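Local coordinates for protein ribonucleoside-diphosphate reductase (Pseudomonas aeruginosa, PDB 5IM3) that probably catalyses the reduction of ribonucleoside diphosphates to deoxyribonucleotides and binds dATP as an allosteric effector, at residues Ser573-Val578 and Arg762-Met767; Ile590-Asn595 and Ile870-Ser875; Asn652-Pro657 and Ala709-Gln714; Gly721-Asp726 and Pro752-Val757. One frame throughout, in Å; residues are numbered along the deposited sequence.

Interaction 1: Ser573-Val578 and Arg762-Met767; sequences SPQQHV and RNSNIM
Pro574 and Gln575 pack against Ser764 and Asn765 where two loops pass, without a direct hydrogen bond across. The contacts between the loops are of carbon on oxygen and carbon on carbon. The proline ring turns its CG to the backbone carbonyl of Ser764 (CG to O 3.5 Å), while CD of Pro574 lies 3.6 Å from OD1 of Asn765. CB of Ser764 sits against the amide group of Gln575, 3.5 Å from CD and hardly farther from OE1 and NE2. A bend at chi2 (-69°) sets CD of Gln575 there.

Hydrogen bonds from the polar ends of Gln575 and Ser764 go to other parts of the chain. The Gln575 amide is fixed at both ends, OE1 by the hydroxyl of Tyr710 and NE2 by OG1 of Thr712. Ser764 OG bonds to the carbonyl of His655, and Ser764 O takes the indole N-H of Trp718.

Within 573-578, NE2 of Gln576 returns to O of Ser573 at 2.8 Å. The four touching residues are buried, within the barrel domain of the reductase, and the arrangement is a type I beta turn, Ser573 to Gln576, laid with its second and third residues on the irregular loop between helices 751-757 and 773-779.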
loop_
_atom_site.group_PDB
_atom_site.type_symbol
_atom_site.label_atom_id
_atom_site.label_comp_id
_atom_site.label_asym_id
_atom_site.label_seq_id
_atom_site.Cartn_x
_atom_site.Cartn_y
_atom_site.Cartn_z
ATOM N N SER A 573 -42.414 -21.177 -10.227
ATOM C CA SER A 573 -43.282 -20.406 -11.104
ATOM C C SER A 573 -44.590 -21.163 -11.320
ATOM O O SER A 573 -44.559 -22.356 -11.647
ATOM C CB SER A 573 -42.595 -20.145 -12.441
ATOM O OG SER A 573 -43.462 -19.473 -13.338
ATOM N N PRO A 574 -45.751 -20.528 -11.138
ATOM C CA PRO A 574 -47.017 -21.229 -11.410
ATOM C C PRO A 574 -47.252 -21.532 -12.881
ATOM O O PRO A 574 -48.179 -22.292 -13.194
ATOM C CB PRO A 574 -48.082 -20.261 -10.874
ATOM C CG PRO A 574 -47.352 -19.352 -9.943
ATOM C CD PRO A 574 -45.981 -19.215 -10.513
ATOM N N GLN A 575 -46.451 -20.973 -13.787
ATOM C CA GLN A 575 -46.684 -21.086 -15.222
ATOM C C GLN A 575 -45.665 -21.993 -15.909
ATOM O O GLN A 575 -45.339 -21.791 -17.080
ATOM C CB GLN A 575 -46.673 -19.695 -15.855
ATOM C CG GLN A 575 -47.842 -18.813 -15.427
ATOM C CD GLN A 575 -49.166 -19.306 -15.980
ATOM O OE1 GLN A 575 -49.832 -20.145 -15.375
ATOM N NE2 GLN A 575 -49.551 -18.792 -17.140
ATOM N N GLN A 576 -45.156 -23.003 -15.195
ATOM C CA GLN A 576 -44.175 -23.913 -15.778
ATOM C C GLN A 576 -44.739 -24.708 -16.946
ATOM O O GLN A 576 -43.969 -25.192 -17.781
ATOM C CB GLN A 576 -43.661 -24.891 -14.721
ATOM C CG GLN A 576 -42.901 -24.242 -13.590
ATOM C CD GLN A 576 -42.684 -25.185 -12.420
ATOM O OE1 GLN A 576 -42.081 -26.249 -12.567
ATOM N NE2 GLN A 576 -43.178 -24.798 -11.250
ATOM N N HIS A 577 -46.059 -24.862 -17.016
ATOM C CA HIS A 577 -46.680 -25.716 -18.019
ATOM C C HIS A 577 -46.777 -25.065 -19.391
ATOM O O HIS A 577 -47.147 -25.746 -20.355
ATOM C CB HIS A 577 -48.084 -26.117 -17.561
ATOM C CG HIS A 577 -49.046 -24.971 -17.495
ATOM N ND1 HIS A 577 -48.834 -23.866 -16.698
ATOM C CD2 HIS A 577 -50.225 -24.757 -18.128
ATOM C CE1 HIS A 577 -49.839 -23.022 -16.843
ATOM N NE2 HIS A 577 -50.697 -23.538 -17.704
ATOM N N VAL A 578 -46.458 -23.779 -19.509
ATOM C CA VAL A 578 -46.727 -23.049 -20.740
ATOM C C VAL A 578 -45.545 -22.157 -21.103
ATOM O O VAL A 578 -45.594 -21.429 -22.100
ATOM C CB VAL A 578 -48.031 -22.236 -20.600
ATOM C CG1 VAL A 578 -47.820 -21.006 -19.723
ATOM C CG2 VAL A 578 -48.588 -21.852 -21.957
ATOM N N ARG A 762 -57.976 -15.877 -11.272
ATOM C CA ARG A 762 -57.995 -14.878 -12.327
ATOM C C ARG A 762 -56.605 -14.482 -12.803
ATOM O O ARG A 762 -56.480 -13.926 -13.899
ATOM C CB ARG A 762 -58.749 -13.636 -11.829
ATOM C CG ARG A 762 -58.833 -12.469 -12.802
ATOM C CD ARG A 762 -59.584 -12.823 -14.072
ATOM N NE ARG A 762 -59.772 -11.646 -14.913
ATOM C CZ ARG A 762 -60.320 -11.664 -16.121
ATOM N NH1 ARG A 762 -60.737 -12.808 -16.645
ATOM N NH2 ARG A 762 -60.450 -10.536 -16.805
ATOM N N ASN A 763 -55.562 -14.765 -12.022
ATOM C CA ASN A 763 -54.235 -14.227 -12.288
ATOM C C ASN A 763 -53.176 -15.304 -12.097
ATOM O O ASN A 763 -53.186 -16.019 -11.090
ATOM C CB ASN A 763 -53.950 -13.039 -11.365
ATOM C CG ASN A 763 -55.066 -12.014 -11.372
ATOM O OD1 ASN A 763 -55.917 -11.994 -10.480
ATOM N ND2 ASN A 763 -55.067 -11.153 -12.381
ATOM N N SER A 764 -52.254 -15.405 -13.059
ATOM C CA SER A 764 -51.201 -16.416 -12.989
ATOM C C SER A 764 -50.212 -16.122 -11.870
ATOM O O SER A 764 -49.682 -17.052 -11.251
ATOM C CB SER A 764 -50.461 -16.503 -14.327
ATOM O OG SER A 764 -49.876 -15.257 -14.666
ATOM N N ASN A 765 -49.941 -14.847 -11.611
ATOM C CA ASN A 765 -49.097 -14.418 -10.510
ATOM C C ASN A 765 -49.800 -13.271 -9.799
ATOM O O ASN A 765 -50.494 -12.467 -10.431
ATOM C CB ASN A 765 -47.702 -13.979 -10.998
ATOM C CG ASN A 765 -46.842 -15.150 -11.461
ATOM O OD1 ASN A 765 -46.018 -15.665 -10.703
ATOM N ND2 ASN A 765 -47.027 -15.568 -12.711
ATOM N N ILE A 766 -49.627 -13.203 -8.477
ATOM C CA ILE A 766 -50.364 -12.269 -7.632
ATOM C C ILE A 766 -49.439 -11.253 -6.974
ATOM O O ILE A 766 -49.722 -10.051 -6.969
ATOM C CB ILE A 766 -51.190 -13.010 -6.559
ATOM C CG1 ILE A 766 -51.925 -14.226 -7.132
ATOM C CG2 ILE A 766 -52.187 -12.046 -5.937
ATOM C CD1 ILE A 766 -53.082 -13.883 -8.010
ATOM N N MET A 767 -48.337 -11.719 -6.388
ATOM C CA MET A 767 -47.572 -10.930 -5.434
ATOM C C MET A 767 -46.144 -10.701 -5.908
ATOM O O MET A 767 -45.515 -11.590 -6.490
ATOM C CB MET A 767 -47.549 -11.621 -4.077
ATOM C CG MET A 767 -48.928 -11.944 -3.547
ATOM S SD MET A 767 -48.853 -13.160 -2.235
ATOM C CE MET A 767 -48.122 -12.172 -0.934
#

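Interaction 2: Ile590-Asn595 and Ile870-Ser875; sequences ITLNTN and IDQAQS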
loop_
_atom_site.group_PDB
_atom_site.type_symbol
_atom_site.label_atom_id
_atom_site.label_comp_id
_atom_site.label_asym_id
_atom_site.label_seq_id
_atom_site.Cartn_x
_atom_site.Cartn_y
_atom_site.Cartn_z
ATOM N N ILE A 590 -39.628 -9.671 -10.271
ATOM C CA ILE A 590 -40.621 -10.241 -11.175
ATOM C C ILE A 590 -40.058 -11.518 -11.783
ATOM O O ILE A 590 -38.882 -11.572 -12.158
ATOM C CB ILE A 590 -41.004 -9.226 -12.271
ATOM C CG1 ILE A 590 -41.527 -7.934 -11.634
ATOM C CG2 ILE A 590 -42.029 -9.818 -13.221
ATOM C CD1 ILE A 590 -42.771 -8.117 -10.773
ATOM N N THR A 591 -40.911 -12.551 -11.888
ATOM C CA THR A 591 -40.508 -13.845 -12.449
ATOM C C THR A 591 -41.645 -14.328 -13.354
ATOM O O THR A 591 -42.498 -15.119 -12.947
ATOM C CB THR A 591 -40.180 -14.868 -11.358
ATOM O OG1 THR A 591 -41.305 -15.025 -10.485
ATOM C CG2 THR A 591 -38.973 -14.427 -10.545
ATOM N N LEU A 592 -41.641 -13.845 -14.596
ATOM C CA LEU A 592 -42.665 -14.167 -15.578
ATOM C C LEU A 592 -42.028 -14.779 -16.822
ATOM O O LEU A 592 -40.868 -14.507 -17.145
ATOM C CB LEU A 592 -43.461 -12.916 -15.967
ATOM C CG LEU A 592 -44.212 -12.202 -14.839
ATOM C CD1 LEU A 592 -44.806 -10.896 -15.349
ATOM C CD2 LEU A 592 -45.300 -13.092 -14.258
ATOM N N ASN A 593 -42.807 -15.602 -17.524
ATOM C CA ASN A 593 -42.332 -16.258 -18.735
ATOM C C ASN A 593 -42.187 -15.266 -19.885
ATOM O O ASN A 593 -42.914 -14.276 -19.982
ATOM C CB ASN A 593 -43.292 -17.369 -19.161
ATOM C CG ASN A 593 -43.330 -18.521 -18.182
ATOM O OD1 ASN A 593 -42.455 -18.660 -17.329
ATOM N ND2 ASN A 593 -44.347 -19.366 -18.310
ATOM N N THR A 594 -41.240 -15.559 -20.776
ATOM C CA THR A 594 -41.069 -14.805 -22.011
ATOM C C THR A 594 -40.816 -15.771 -23.157
ATOM O O THR A 594 -40.347 -16.894 -22.951
ATOM C CB THR A 594 -39.904 -13.807 -21.920
ATOM O OG1 THR A 594 -38.742 -14.464 -21.399
ATOM C CG2 THR A 594 -40.274 -12.636 -21.020
ATOM N N ASN A 595 -41.141 -15.333 -24.369
ATOM C CA ASN A 595 -40.783 -16.096 -25.558
ATOM C C ASN A 595 -40.901 -15.193 -26.780
ATOM O O ASN A 595 -41.079 -13.976 -26.669
ATOM C CB ASN A 595 -41.644 -17.361 -25.693
ATOM C CG ASN A 595 -43.119 -17.059 -25.891
ATOM O OD1 ASN A 595 -43.497 -16.202 -26.695
ATOM N ND2 ASN A 595 -43.962 -17.780 -25.163
ATOM N N ILE A 870 -44.840 -15.658 -1.427
ATOM C CA ILE A 870 -44.883 -14.853 -2.638
ATOM C C ILE A 870 -44.653 -15.768 -3.834
ATOM O O ILE A 870 -43.734 -16.598 -3.826
ATOM C CB ILE A 870 -43.835 -13.728 -2.574
ATOM C CG1 ILE A 870 -44.128 -12.812 -1.380
ATOM C CG2 ILE A 870 -43.805 -12.931 -3.873
ATOM C CD1 ILE A 870 -43.037 -11.807 -1.076
ATOM N N ASP A 871 -45.496 -15.632 -4.862
ATOM C CA ASP A 871 -45.328 -16.458 -6.055
ATOM C C ASP A 871 -44.253 -15.911 -6.988
ATOM O O ASP A 871 -43.623 -16.690 -7.708
ATOM C CB ASP A 871 -46.656 -16.616 -6.809
ATOM C CG ASP A 871 -47.458 -15.330 -6.884
ATOM O OD1 ASP A 871 -46.931 -14.262 -6.516
ATOM O OD2 ASP A 871 -48.626 -15.392 -7.315
ATOM N N GLN A 872 -44.012 -14.606 -6.985
ATOM C CA GLN A 872 -42.912 -14.008 -7.733
ATOM C C GLN A 872 -41.726 -13.816 -6.784
ATOM O O GLN A 872 -41.364 -14.785 -6.110
ATOM C CB GLN A 872 -43.395 -12.736 -8.427
ATOM C CG GLN A 872 -44.612 -12.929 -9.312
ATOM C CD GLN A 872 -44.738 -11.845 -10.364
ATOM O OE1 GLN A 872 -43.823 -11.624 -11.160
ATOM N NE2 GLN A 872 -45.871 -11.157 -10.369
ATOM N N ALA A 873 -41.110 -12.643 -6.695
ATOM C CA ALA A 873 -39.923 -12.447 -5.866
ATOM C C ALA A 873 -40.072 -11.123 -5.119
ATOM O O ALA A 873 -41.177 -10.591 -4.958
ATOM C CB ALA A 873 -38.657 -12.516 -6.734
ATOM N N GLN A 874 -38.952 -10.580 -4.638
ATOM C CA GLN A 874 -38.956 -9.313 -3.922
ATOM C C GLN A 874 -37.616 -8.618 -4.111
ATOM O O GLN A 874 -36.562 -9.260 -4.058
ATOM C CB GLN A 874 -39.239 -9.519 -2.426
ATOM C CG GLN A 874 -38.321 -10.513 -1.742
ATOM C CD GLN A 874 -38.839 -10.952 -0.384
ATOM O OE1 GLN A 874 -39.066 -10.131 0.508
ATOM N NE2 GLN A 874 -39.035 -12.256 -0.222
ATOM N N SER A 875 -37.667 -7.306 -4.338
ATOM C CA SER A 875 -36.451 -6.512 -4.482
ATOM C C SER A 875 -35.763 -6.380 -3.130
ATOM O O SER A 875 -36.313 -5.775 -2.202
ATOM C CB SER A 875 -36.783 -5.137 -5.050
ATOM O OG SER A 875 -37.398 -5.256 -6.314
HETATM O O HOH W 1 -40.996 -17.624 -9.486
#
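The amide oxygen OE1 of Gln872 accepts the backbone N-H of Thr591 (N to OE1 3.1 Å, N-H...O 163°), met in the carbonyl plane on a lone pair. This joins two loops of the ribonucleotide reductase alpha-beta barrel: the loop with 590-595 leads toward strand 600-608, and the loop with 870-875 toward strand 878-881. Apolar groups enclose the same oxygen, with CG2 of Ile590 3.3 Å from OE1 and CD2 of Leu592 3.7 Å from it. Ile590 lies alongside Gln872, pointing the same way, and also rests on Cys602, partner of Cys373 in a disulfide. Extended beyond CG (chi2 -158°), the Gln872 chain carries CD toward this backbone.

A water 2.8 Å from OG1 of Thr591 makes at most a weak link to O of Asp871. The methyls of Thr591 and Ala873 approach more loosely. The Thr591 side chain slides past that of Gln872 in the opposite direction, which brings OG1 of Thr591 to 3.3 Å from CA of Gln872.

Interaction 3: Asn652-Pro657 and Ala709-Gln714; sequences NFKHRP and AYQTFQ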
loop_
_atom_site.group_PDB
_atom_site.type_symbol
_atom_site.label_atom_id
_atom_site.label_comp_id
_atom_site.label_asym_id
_atom_site.label_seq_id
_atom_site.Cartn_x
_atom_site.Cartn_y
_atom_site.Cartn_z
ATOM N N ASN A 652 -50.044 -10.354 -21.394
ATOM C CA ASN A 652 -50.901 -9.849 -20.329
ATOM C C ASN A 652 -52.305 -10.429 -20.437
ATOM O O ASN A 652 -52.878 -10.861 -19.432
ATOM C CB ASN A 652 -50.944 -8.322 -20.368
ATOM C CG ASN A 652 -50.313 -7.683 -19.145
ATOM O OD1 ASN A 652 -49.590 -8.332 -18.384
ATOM N ND2 ASN A 652 -50.574 -6.398 -18.958
ATOM N N PHE A 653 -52.861 -10.478 -21.652
ATOM C CA PHE A 653 -54.204 -11.023 -21.840
ATOM C C PHE A 653 -54.239 -12.530 -21.623
ATOM O O PHE A 653 -55.240 -13.058 -21.128
ATOM C CB PHE A 653 -54.723 -10.697 -23.244
ATOM C CG PHE A 653 -55.158 -9.264 -23.432
ATOM C CD1 PHE A 653 -54.920 -8.304 -22.460
ATOM C CD2 PHE A 653 -55.826 -8.883 -24.589
ATOM C CE1 PHE A 653 -55.330 -6.994 -22.643
ATOM C CE2 PHE A 653 -56.236 -7.575 -24.776
ATOM C CZ PHE A 653 -55.987 -6.630 -23.803
ATOM N N LYS A 654 -53.165 -13.237 -21.986
ATOM C CA LYS A 654 -53.153 -14.693 -21.869
ATOM C C LYS A 654 -53.080 -15.129 -20.411
ATOM O O LYS A 654 -53.817 -16.024 -19.982
ATOM C CB LYS A 654 -51.972 -15.272 -22.650
ATOM C CG LYS A 654 -52.320 -15.908 -23.987
ATOM C CD LYS A 654 -51.052 -16.182 -24.790
ATOM C CE LYS A 654 -51.310 -17.084 -25.981
ATOM N NZ LYS A 654 -51.481 -18.511 -25.582
ATOM N N HIS A 655 -52.193 -14.502 -19.632
ATOM C CA HIS A 655 -51.832 -14.990 -18.308
ATOM C C HIS A 655 -52.267 -14.079 -17.171
ATOM O O HIS A 655 -52.368 -14.549 -16.033
ATOM C CB HIS A 655 -50.311 -15.187 -18.221
ATOM C CG HIS A 655 -49.726 -15.883 -19.408
ATOM N ND1 HIS A 655 -50.138 -17.134 -19.813
ATOM C CD2 HIS A 655 -48.764 -15.502 -20.283
ATOM C CE1 HIS A 655 -49.454 -17.495 -20.885
ATOM N NE2 HIS A 655 -48.614 -16.522 -21.190
ATOM N N ARG A 656 -52.504 -12.803 -17.444
ATOM C CA ARG A 656 -52.992 -11.851 -16.452
ATOM C C ARG A 656 -52.204 -11.897 -15.141
ATOM O O ARG A 656 -52.788 -12.074 -14.066
ATOM C CB ARG A 656 -54.476 -12.069 -16.183
ATOM C CG ARG A 656 -55.355 -12.148 -17.432
ATOM C CD ARG A 656 -56.834 -12.013 -17.072
ATOM N NE ARG A 656 -57.127 -10.679 -16.553
ATOM C CZ ARG A 656 -57.488 -9.643 -17.306
ATOM N NH1 ARG A 656 -57.622 -9.779 -18.619
ATOM N NH2 ARG A 656 -57.721 -8.465 -16.746
ATOM N N PRO A 657 -50.886 -11.726 -15.188
ATOM C CA PRO A 657 -50.130 -11.591 -13.942
ATOM C C PRO A 657 -50.254 -10.191 -13.369
ATOM O O PRO A 657 -50.362 -9.200 -14.093
ATOM C CB PRO A 657 -48.688 -11.880 -14.373
ATOM C CG PRO A 657 -48.636 -11.404 -15.780
ATOM C CD PRO A 657 -49.999 -11.685 -16.368
ATOM N N ALA A 709 -61.431 -17.597 -15.144
ATOM C CA ALA A 709 -60.003 -17.794 -14.969
ATOM C C ALA A 709 -59.255 -17.379 -16.235
ATOM O O ALA A 709 -59.817 -17.328 -17.333
ATOM C CB ALA A 709 -59.703 -19.254 -14.630
ATOM N N TYR A 710 -57.971 -17.069 -16.071
ATOM C CA TYR A 710 -57.165 -16.689 -17.222
ATOM C C TYR A 710 -57.001 -17.878 -18.166
ATOM O O TYR A 710 -57.147 -19.040 -17.776
ATOM C CB TYR A 710 -55.802 -16.139 -16.785
ATOM C CG TYR A 710 -54.911 -17.088 -16.004
ATOM C CD1 TYR A 710 -55.092 -17.281 -14.639
ATOM C CD2 TYR A 710 -53.861 -17.759 -16.625
ATOM C CE1 TYR A 710 -54.272 -18.136 -13.921
ATOM C CE2 TYR A 710 -53.035 -18.615 -15.914
ATOM C CZ TYR A 710 -53.244 -18.798 -14.561
ATOM O OH TYR A 710 -52.423 -19.644 -13.849
ATOM N N GLN A 711 -56.710 -17.565 -19.433
ATOM C CA GLN A 711 -56.718 -18.579 -20.487
ATOM C C GLN A 711 -55.936 -19.822 -20.084
ATOM O O GLN A 711 -56.430 -20.949 -20.198
ATOM C CB GLN A 711 -56.134 -18.005 -21.781
ATOM C CG GLN A 711 -57.020 -17.017 -22.519
ATOM C CD GLN A 711 -56.452 -16.654 -23.881
ATOM O OE1 GLN A 711 -55.930 -17.510 -24.598
ATOM N NE2 GLN A 711 -56.542 -15.379 -24.239
ATOM N N THR A 712 -54.708 -19.638 -19.615
ATOM C CA THR A 712 -53.795 -20.749 -19.401
ATOM C C THR A 712 -53.836 -21.281 -17.977
ATOM O O THR A 712 -52.868 -21.913 -17.537
ATOM C CB THR A 712 -52.370 -20.327 -19.762
ATOM O OG1 THR A 712 -51.959 -19.254 -18.912
ATOM C CG2 THR A 712 -52.302 -19.874 -21.220
ATOM N N PHE A 713 -54.934 -21.049 -17.250
ATOM C CA PHE A 713 -55.033 -21.560 -15.886
ATOM C C PHE A 713 -54.871 -23.073 -15.850
ATOM O O PHE A 713 -54.214 -23.613 -14.951
ATOM C CB PHE A 713 -56.370 -21.167 -15.258
ATOM C CG PHE A 713 -56.693 -21.944 -14.012
ATOM C CD1 PHE A 713 -56.149 -21.579 -12.791
ATOM C CD2 PHE A 713 -57.522 -23.054 -14.065
ATOM C CE1 PHE A 713 -56.432 -22.300 -11.644
ATOM C CE2 PHE A 713 -57.807 -23.779 -12.922
ATOM C CZ PHE A 713 -57.259 -23.403 -11.711
ATOM N N GLN A 714 -55.472 -23.774 -16.812
ATOM C CA GLN A 714 -55.414 -25.229 -16.833
ATOM C C GLN A 714 -53.971 -25.695 -17.008
ATOM O O GLN A 714 -53.332 -25.408 -18.026
ATOM C CB GLN A 714 -56.304 -25.766 -17.956
ATOM C CG GLN A 714 -57.787 -25.419 -17.778
ATOM C CD GLN A 714 -58.636 -25.743 -19.001
ATOM O OE1 GLN A 714 -58.139 -26.273 -19.997
ATOM N NE2 GLN A 714 -59.928 -25.422 -18.928
#
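His655 and Thr712 form the polar centre of the tight side of this contact, with ND1 of the ring 2.9 Å from OG1 in a hydrogen bond (159°) that either atom could donate. OG1 meets the imidazole at its edge, near the ring plane, and CG2 of Thr712 packs beside CE1. Next to it Tyr710 presses a ring face on the end of helix 646-655: O of His655 stands 3.5 Å above the ring plane, displaced toward the rim, and CA of Phe713 covers the opposite face. A chi1 of 61°, with CG between the backbone N and carbonyl carbon, puts the Tyr710 ring under that helix terminus. There Arg656 leaves the helix with positive phi, its guanidinium held by Asp635 and Asp639.

The outer side is looser. CB of the exposed Gln711 lies 3.5 Å from O of Lys654, but farther out the two side chains barely meet, OE1 of Gln711 being 4.0 Å from CG of Lys654.

With ND1 bonded to Thr712 and NE2 to Glu598, both nitrogens of His655 are engaged, which fixes the ring rotation; the nearby carboxylate would probably stabilise a protonated imidazole.

Interaction 4: Gly721-Asp726 and Pro752-Val757; sequences GILPID and PLRERV
Asp726 and Arg754 reach tip to tip, carboxylate and guanidinium planes turned 55° apart, where the start of helix 724-735 meets helix 751-757 in the barrel domain. The same aspartate caps the N-terminus of its own helix, as one half of a capping box with the N-cap residue Leu723. Arg754 comes side-on: NE and NH2 each lie 2.9 Å from the one oxygen OD2 of Asp726, near the guanidinium plane and on the syn side of the carboxylate. A bend at chi3 (-71°) sets NE toward the acid.

Leu723 slants across Arg754, its CD1 4.0 Å above one guanidinium face and offset toward the rim, while its CD2 packs on CG1 of Val757 at 3.8 Å. Ile725 crosses Arg754 at about a right angle, CG2 near NH2. Gly721 brings its O to within 3.2 Å of CD of Arg754.

The anti lone pair of Asp726 OD2 accepts N-H of Leu723 (N to OD2 3.3 Å), a third bond on that oxygen beside those from NE and NH2 of Arg754.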
loop_
_atom_site.group_PDB
_atom_site.type_symbol
_atom_site.label_atom_id
_atom_site.label_comp_id
_atom_site.label_asym_id
_atom_site.label_seq_id
_atom_site.Cartn_x
_atom_site.Cartn_y
_atom_site.Cartn_z
ATOM N N GLY A 721 -53.147 -27.497 -7.185
ATOM C CA GLY A 721 -53.201 -27.285 -5.753
ATOM C C GLY A 721 -51.845 -27.083 -5.117
ATOM O O GLY A 721 -51.672 -27.388 -3.933
ATOM N N ILE A 722 -50.873 -26.584 -5.873
ATOM C CA ILE A 722 -49.529 -26.327 -5.370
ATOM C C ILE A 722 -49.415 -24.820 -5.180
ATOM O O ILE A 722 -49.189 -24.074 -6.137
ATOM C CB ILE A 722 -48.452 -26.869 -6.312
ATOM C CG1 ILE A 722 -48.636 -28.375 -6.505
ATOM C CG2 ILE A 722 -47.063 -26.567 -5.755
ATOM C CD1 ILE A 722 -47.701 -28.986 -7.533
ATOM N N LEU A 723 -49.583 -24.372 -3.938
ATOM C CA LEU A 723 -49.492 -22.966 -3.579
ATOM C C LEU A 723 -48.035 -22.610 -3.322
ATOM O O LEU A 723 -47.171 -23.495 -3.358
ATOM C CB LEU A 723 -50.353 -22.677 -2.345
ATOM C CG LEU A 723 -51.774 -23.236 -2.401
ATOM C CD1 LEU A 723 -52.556 -22.860 -1.155
ATOM C CD2 LEU A 723 -52.493 -22.751 -3.640
ATOM N N PRO A 724 -47.711 -21.334 -3.079
ATOM C CA PRO A 724 -46.306 -20.992 -2.795
ATOM C C PRO A 724 -45.710 -21.781 -1.643
ATOM O O PRO A 724 -44.553 -22.210 -1.728
ATOM C CB PRO A 724 -46.378 -19.488 -2.494
ATOM C CG PRO A 724 -47.513 -19.012 -3.315
ATOM C CD PRO A 724 -48.531 -20.128 -3.287
ATOM N N ILE A 725 -46.467 -21.990 -0.563
ATOM C CA ILE A 725 -45.935 -22.752 0.563
ATOM C C ILE A 725 -45.566 -24.162 0.127
ATOM O O ILE A 725 -44.599 -24.745 0.632
ATOM C CB ILE A 725 -46.947 -22.765 1.728
ATOM C CG1 ILE A 725 -46.332 -23.408 2.976
ATOM C CG2 ILE A 725 -48.230 -23.488 1.324
ATOM C CD1 ILE A 725 -45.153 -22.642 3.550
ATOM N N ASP A 726 -46.323 -24.732 -0.813
ATOM C CA ASP A 726 -45.987 -26.041 -1.362
ATOM C C ASP A 726 -44.821 -25.964 -2.341
ATOM O O ASP A 726 -44.043 -26.918 -2.442
ATOM C CB ASP A 726 -47.215 -26.648 -2.041
ATOM C CG ASP A 726 -48.367 -26.861 -1.074
ATOM O OD1 ASP A 726 -48.135 -27.430 0.012
ATOM O OD2 ASP A 726 -49.504 -26.456 -1.397
ATOM N N PRO A 752 -58.612 -25.527 2.895
ATOM C CA PRO A 752 -59.824 -25.102 2.175
ATOM C C PRO A 752 -59.527 -24.207 0.987
ATOM O O PRO A 752 -60.191 -24.323 -0.051
ATOM C CB PRO A 752 -60.634 -24.365 3.253
ATOM C CG PRO A 752 -60.082 -24.849 4.553
ATOM C CD PRO A 752 -58.627 -25.076 4.297
ATOM N N LEU A 753 -58.553 -23.303 1.110
ATOM C CA LEU A 753 -58.205 -22.441 -0.014
ATOM C C LEU A 753 -57.468 -23.214 -1.102
ATOM O O LEU A 753 -57.630 -22.913 -2.290
ATOM C CB LEU A 753 -57.359 -21.263 0.471
ATOM C CG LEU A 753 -57.054 -20.187 -0.574
ATOM C CD1 LEU A 753 -58.337 -19.555 -1.098
ATOM C CD2 LEU A 753 -56.131 -19.124 0.007
ATOM N N ARG A 754 -56.661 -24.208 -0.721
ATOM C CA ARG A 754 -56.014 -25.061 -1.710
ATOM C C ARG A 754 -57.028 -25.816 -2.559
ATOM O O ARG A 754 -56.687 -26.267 -3.658
ATOM C CB ARG A 754 -55.071 -26.049 -1.014
ATOM C CG ARG A 754 -54.297 -26.960 -1.964
ATOM C CD ARG A 754 -53.344 -27.884 -1.216
ATOM N NE ARG A 754 -52.204 -27.161 -0.656
ATOM C CZ ARG A 754 -52.120 -26.729 0.600
ATOM N NH1 ARG A 754 -53.109 -26.942 1.458
ATOM N NH2 ARG A 754 -51.036 -26.080 1.004
ATOM N N GLU A 755 -58.266 -25.959 -2.080
ATOM C CA GLU A 755 -59.299 -26.626 -2.862
ATOM C C GLU A 755 -59.948 -25.662 -3.848
ATOM O O GLU A 755 -60.106 -25.986 -5.031
ATOM C CB GLU A 755 -60.351 -27.231 -1.933
ATOM C CG GLU A 755 -61.347 -28.148 -2.626
ATOM C CD GLU A 755 -62.465 -28.595 -1.705
ATOM O OE1 GLU A 755 -62.827 -27.824 -0.789
ATOM O OE2 GLU A 755 -62.981 -29.716 -1.894
ATOM N N ARG A 756 -60.327 -24.468 -3.381
ATOM C CA ARG A 756 -61.006 -23.517 -4.256
ATOM C C ARG A 756 -60.099 -23.031 -5.376
ATOM O O ARG A 756 -60.585 -22.697 -6.463
ATOM C CB ARG A 756 -61.525 -22.322 -3.454
ATOM C CG ARG A 756 -62.142 -21.227 -4.331
ATOM C CD ARG A 756 -63.305 -20.519 -3.649
ATOM N NE ARG A 756 -62.882 -19.375 -2.844
ATOM C CZ ARG A 756 -63.146 -18.101 -3.125
ATOM N NH1 ARG A 756 -63.843 -17.760 -4.202
ATOM N NH2 ARG A 756 -62.713 -17.151 -2.309
ATOM N N VAL A 757 -58.790 -22.974 -5.133
ATOM C CA VAL A 757 -57.876 -22.492 -6.163
ATOM C C VAL A 757 -57.885 -23.432 -7.360
ATOM O O VAL A 757 -57.808 -22.992 -8.514
ATOM C CB VAL A 757 -56.459 -22.320 -5.587
ATOM C CG1 VAL A 757 -55.924 -23.645 -5.078
ATOM C CG2 VAL A 757 -55.526 -21.747 -6.631
#

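Overall arrangement
Interaction 1 lies close to interactions 2 and 3, its centre about 9 Å and 8 Å from theirs. Ile766 N on Asp871 OD2 (2.7 Å) and Asn593 ND2 on Gln575 O (2.9 Å) tie it to interaction 2; His577 NE2 and Thr712 O (2.7 Å) tie it to interaction 3. Interactions 2 and 3 touch through Leu592 CD2 and Pro657 CB (3.6 Å). Interaction 4, like interaction 3 nested inside the chain loop closed by interaction 1, does not touch interaction 1 but meets interaction 3 at Phe713 CZ and Val757 O (3.3 Å) and, through Pro724, Ile870 of interaction 2. All four lie away from the dATP sites; interaction 2 reaches the Cys373-Cys602 disulfide through Ile590.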